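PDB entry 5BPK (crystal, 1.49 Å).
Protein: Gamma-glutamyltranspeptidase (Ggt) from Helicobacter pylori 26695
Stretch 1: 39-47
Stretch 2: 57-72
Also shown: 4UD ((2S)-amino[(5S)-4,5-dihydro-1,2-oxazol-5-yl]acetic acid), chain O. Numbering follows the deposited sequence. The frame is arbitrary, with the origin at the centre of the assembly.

Stretch 1 (39-47) NEMDDFSIK
Stretch 2, residues 57-72: VGGDANAIEANKRPLS

Residues 39-47 pack against 57-72 of the same chain, burying 629 Å² over both sides; F44 CA lies 5.0 Å from P70 CA, and S45 CA 5.1 Å from A63 CA. Residues 40-43 form a 3-10 segment, in which D43 N donates to E40 O (3.0 Å) and F44 N to M41 O (3.1 Å); the chain then extends through F44 (phi/psi -73/158) and S45 (-78/111). Stretch 2 has no regular helix or strand, but makes a type I turn from D60 to A63 and a type II turn from E65 to K68, with K68 N to E65 O at 3.1 Å.

N62 (chi1 t, -169°) is the polar hub. Its ND2 donates to D43 O (2.7 Å, 164°), its backbone O accepts from S45 N (2.8 Å, 154°), and its OD1 accepts from L71 N (3.0 Å, 161°). S45 N and N62 ND2, 3.3 Å apart, are both donors and do not bond. The extended K68 side chain (all chi t) satisfies two carbonyls: NZ donates to A61 O at 2.9 Å and A63 O at 2.7 Å.

The F44 ring (chi1 m, chi2 -69°) is sandwiched: I64 CA sits over one face, 4.1 Å from the centroid, and P70 CB over the opposite face at 3.6 Å. N62 O and K68 O lie at its edge.

Waters complete the polar contacts around S45 (chi1 t). Water 1 donates to S45 O (2.8 Å) and accepts from I64 N (2.9 Å). S45 OG hydrogen-bonds water 2 (2.8 Å), which accepts from G58 N (2.8 Å), and water 3 (2.7 Å), which donates to G59 O (2.7 Å).

Both stretches hold the ligand: 4UD N7 donates to D43 OD2 (2.7 Å) and weakly to E40 OE2 (2.8 Å), while S72 OG donates to 4UD O9 (2.6 Å).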

# COMPACT_ATOMS: atom_id res chain seq x y z
N ASN B 39 3.50 2.25 -12.71
CA ASN B 39 2.58 1.60 -13.65
C ASN B 39 1.21 1.40 -13.00
O ASN B 39 0.59 0.33 -13.08
CB ASN B 39 3.18 0.33 -14.31
CG ASN B 39 3.56 -0.78 -13.32
OD1 ASN B 39 3.55 -0.60 -12.11
ND2 ASN B 39 3.92 -1.93 -13.87
N GLU B 40 0.74 2.47 -12.35
CA GLU B 40 -0.53 2.41 -11.64
C GLU B 40 -1.74 2.27 -12.56
O GLU B 40 -2.83 1.92 -12.10
CB GLU B 40 -0.72 3.64 -10.73
CG GLU B 40 -1.21 3.33 -9.33
CD GLU B 40 -0.12 2.68 -8.48
OE1 GLU B 40 0.97 3.31 -8.29
OE2 GLU B 40 -0.34 1.55 -8.01
N MET B 41 -1.58 2.54 -13.86
CA MET B 41 -2.72 2.35 -14.78
C MET B 41 -3.21 0.91 -14.83
O MET B 41 -4.38 0.69 -15.12
CB MET B 41 -2.41 2.87 -16.19
CG MET B 41 -2.12 4.37 -16.24
SD MET B 41 -3.53 5.44 -15.82
CE MET B 41 -4.52 5.30 -17.31
N ASP B 42 -2.35 -0.06 -14.52
CA ASP B 42 -2.77 -1.48 -14.46
C ASP B 42 -3.72 -1.80 -13.29
O ASP B 42 -4.26 -2.90 -13.20
CB ASP B 42 -1.55 -2.41 -14.39
CG ASP B 42 -1.93 -3.88 -14.60
OD1 ASP B 42 -2.35 -4.21 -15.74
OD2 ASP B 42 -1.83 -4.68 -13.64
N ASP B 43 -3.89 -0.87 -12.35
CA ASP B 43 -4.88 -1.05 -11.30
C ASP B 43 -6.30 -0.72 -11.75
O ASP B 43 -7.25 -1.02 -11.03
CB ASP B 43 -4.52 -0.26 -10.05
CG ASP B 43 -3.48 -0.96 -9.18
OD1 ASP B 43 -3.08 -2.11 -9.48
OD2 ASP B 43 -3.07 -0.35 -8.18
N PHE B 44 -6.45 -0.09 -12.92
CA PHE B 44 -7.77 -0.02 -13.59
C PHE B 44 -8.13 -1.38 -14.17
O PHE B 44 -7.25 -2.20 -14.45
CB PHE B 44 -7.77 0.99 -14.74
CG PHE B 44 -7.84 2.43 -14.32
CD1 PHE B 44 -8.99 2.95 -13.74
CD2 PHE B 44 -6.75 3.28 -14.51
CE1 PHE B 44 -9.07 4.28 -13.37
CE2 PHE B 44 -6.83 4.62 -14.15
CZ PHE B 44 -7.99 5.12 -13.57
N SER B 45 -9.42 -1.58 -14.39
CA SER B 45 -9.86 -2.63 -15.30
C SER B 45 -9.68 -2.09 -16.71
O SER B 45 -10.36 -1.14 -17.11
CB SER B 45 -11.31 -3.02 -15.04
OG SER B 45 -11.73 -4.01 -15.96
N ILE B 46 -8.73 -2.66 -17.44
CA ILE B 46 -8.42 -2.20 -18.80
C ILE B 46 -9.31 -2.85 -19.87
O ILE B 46 -9.34 -2.40 -21.01
CB ILE B 46 -6.91 -2.37 -19.13
CG1 ILE B 46 -6.50 -3.84 -19.22
CG2 ILE B 46 -6.06 -1.63 -18.08
CD1 ILE B 46 -5.05 -4.03 -19.59
N LYS B 47 -10.02 -3.90 -19.45
CA LYS B 47 -11.01 -4.62 -20.25
C LYS B 47 -11.88 -5.43 -19.27
O LYS B 47 -11.34 -6.04 -18.34
CB LYS B 47 -10.29 -5.56 -21.23
CG LYS B 47 -11.22 -6.35 -22.15
CD LYS B 47 -10.45 -7.21 -23.13
CE LYS B 47 -11.37 -8.15 -23.90
NZ LYS B 47 -10.64 -8.85 -24.99
N VAL B 57 -10.10 -8.45 -10.93
CA VAL B 57 -10.94 -8.18 -12.08
C VAL B 57 -11.94 -7.07 -11.79
O VAL B 57 -12.22 -6.73 -10.62
CB VAL B 57 -11.72 -9.45 -12.50
CG1 VAL B 57 -10.74 -10.49 -13.06
CG2 VAL B 57 -12.53 -10.02 -11.32
N GLY B 58 -12.49 -6.53 -12.85
CA GLY B 58 -13.47 -5.47 -12.72
C GLY B 58 -14.33 -5.30 -13.95
O GLY B 58 -14.31 -6.12 -14.87
N GLY B 59 -15.07 -4.20 -13.95
CA GLY B 59 -15.98 -3.88 -15.04
C GLY B 59 -16.11 -2.38 -15.16
O GLY B 59 -15.12 -1.68 -15.36
N ASP B 60 -17.33 -1.87 -14.99
CA ASP B 60 -17.59 -0.45 -15.16
C ASP B 60 -17.05 0.42 -14.02
O ASP B 60 -16.51 1.50 -14.25
CB ASP B 60 -19.10 -0.20 -15.30
CG ASP B 60 -19.64 -0.58 -16.66
OD1 ASP B 60 -18.87 -0.66 -17.65
OD2 ASP B 60 -20.87 -0.77 -16.75
N ALA B 61 -17.18 -0.06 -12.79
CA ALA B 61 -16.87 0.78 -11.64
C ALA B 61 -15.40 1.21 -11.65
O ALA B 61 -15.09 2.34 -11.30
CB ALA B 61 -17.23 0.06 -10.34
N ASN B 62 -14.51 0.30 -12.07
CA ASN B 62 -13.07 0.59 -12.12
C ASN B 62 -12.51 0.70 -13.55
O ASN B 62 -11.31 0.45 -13.80
CB ASN B 62 -12.30 -0.47 -11.31
CG ASN B 62 -10.84 -0.09 -11.10
OD1 ASN B 62 -10.49 1.09 -10.89
ND2 ASN B 62 -9.97 -1.10 -11.13
N ALA B 63 -13.36 1.09 -14.49
CA ALA B 63 -12.92 1.40 -15.84
C ALA B 63 -12.14 2.72 -15.89
O ALA B 63 -12.29 3.60 -15.02
CB ALA B 63 -14.13 1.46 -16.80
N ILE B 64 -11.35 2.88 -16.93
CA ILE B 64 -10.56 4.09 -17.11
C ILE B 64 -11.43 5.25 -17.58
O ILE B 64 -12.27 5.09 -18.47
CB ILE B 64 -9.44 3.87 -18.17
CG1 ILE B 64 -8.46 2.80 -17.70
CG2 ILE B 64 -8.72 5.20 -18.46
CD1 ILE B 64 -7.54 2.28 -18.79
N GLU B 65 -11.24 6.40 -16.95
CA GLU B 65 -11.76 7.69 -17.42
C GLU B 65 -10.70 8.75 -17.14
O GLU B 65 -9.94 8.63 -16.17
CB GLU B 65 -13.04 8.09 -16.67
CG GLU B 65 -14.34 7.73 -17.35
CD GLU B 65 -15.54 8.44 -16.74
OE1 GLU B 65 -15.87 9.59 -17.14
OE2 GLU B 65 -16.16 7.85 -15.85
N ALA B 66 -10.65 9.79 -17.96
CA ALA B 66 -9.69 10.88 -17.74
C ALA B 66 -9.86 11.42 -16.32
O ALA B 66 -10.99 11.58 -15.85
CB ALA B 66 -9.87 11.99 -18.77
N ASN B 67 -8.72 11.64 -15.66
CA ASN B 67 -8.62 12.17 -14.27
C ASN B 67 -9.03 11.22 -13.15
O ASN B 67 -8.86 11.56 -11.98
CB ASN B 67 -9.40 13.49 -14.11
CG ASN B 67 -8.83 14.60 -14.93
OD1 ASN B 67 -7.62 14.70 -15.10
ND2 ASN B 67 -9.72 15.46 -15.45
N LYS B 68 -9.57 10.06 -13.49
CA LYS B 68 -10.06 9.11 -12.48
C LYS B 68 -8.87 8.42 -11.79
O LYS B 68 -7.84 8.20 -12.40
CB LYS B 68 -10.97 8.08 -13.15
CG LYS B 68 -11.72 7.13 -12.23
CD LYS B 68 -12.73 6.32 -13.03
CE LYS B 68 -13.41 5.22 -12.24
NZ LYS B 68 -14.17 4.32 -13.15
N ARG B 69 -9.04 8.09 -10.52
CA ARG B 69 -7.99 7.42 -9.76
C ARG B 69 -8.23 5.91 -9.80
O ARG B 69 -9.32 5.46 -9.49
CB ARG B 69 -8.01 7.93 -8.32
CG ARG B 69 -7.69 9.43 -8.20
CD ARG B 69 -8.02 10.03 -6.81
NE ARG B 69 -8.13 11.49 -6.97
CZ ARG B 69 -7.23 12.38 -6.57
NH1 ARG B 69 -6.16 12.04 -5.87
NH2 ARG B 69 -7.43 13.66 -6.86
N PRO B 70 -7.21 5.12 -10.19
CA PRO B 70 -7.43 3.68 -10.28
C PRO B 70 -7.65 3.05 -8.91
O PRO B 70 -7.00 3.45 -7.93
CB PRO B 70 -6.12 3.16 -10.89
CG PRO B 70 -5.11 4.21 -10.60
CD PRO B 70 -5.86 5.50 -10.63
N LEU B 71 -8.56 2.08 -8.84
CA LEU B 71 -8.87 1.41 -7.59
C LEU B 71 -7.62 0.79 -6.97
O LEU B 71 -6.86 0.11 -7.66
CB LEU B 71 -9.92 0.33 -7.79
CG LEU B 71 -10.43 -0.36 -6.53
CD1 LEU B 71 -11.24 0.59 -5.69
CD2 LEU B 71 -11.23 -1.61 -6.89
N SER B 72 -7.45 1.00 -5.67
CA SER B 72 -6.36 0.40 -4.90
C SER B 72 -6.88 -0.65 -3.91
O SER B 72 -8.08 -0.71 -3.61
CB SER B 72 -5.65 1.50 -4.11
OG SER B 72 -4.47 1.01 -3.46
C3 4UD O . 1.65 -2.47 -3.57
C4 4UD O . -0.13 -1.59 -4.55
C5 4UD O . 1.24 -2.11 -4.95
C6 4UD O . -1.22 -1.70 -5.63
C8 4UD O . -2.46 -1.05 -5.06
O9 4UD O . -2.61 0.14 -5.09
O10 4UD O . -3.43 -1.81 -4.49
N7 4UD O . -0.83 -0.97 -6.84
O2 4UD O . -0.54 -2.40 -3.45
N1 4UD O . 0.61 -2.61 -2.81
O HOH W 1 -11.14 0.81 -18.97
O HOH W 2 -11.06 -6.64 -15.24
O HOH W 3 -13.68 -2.78 -17.35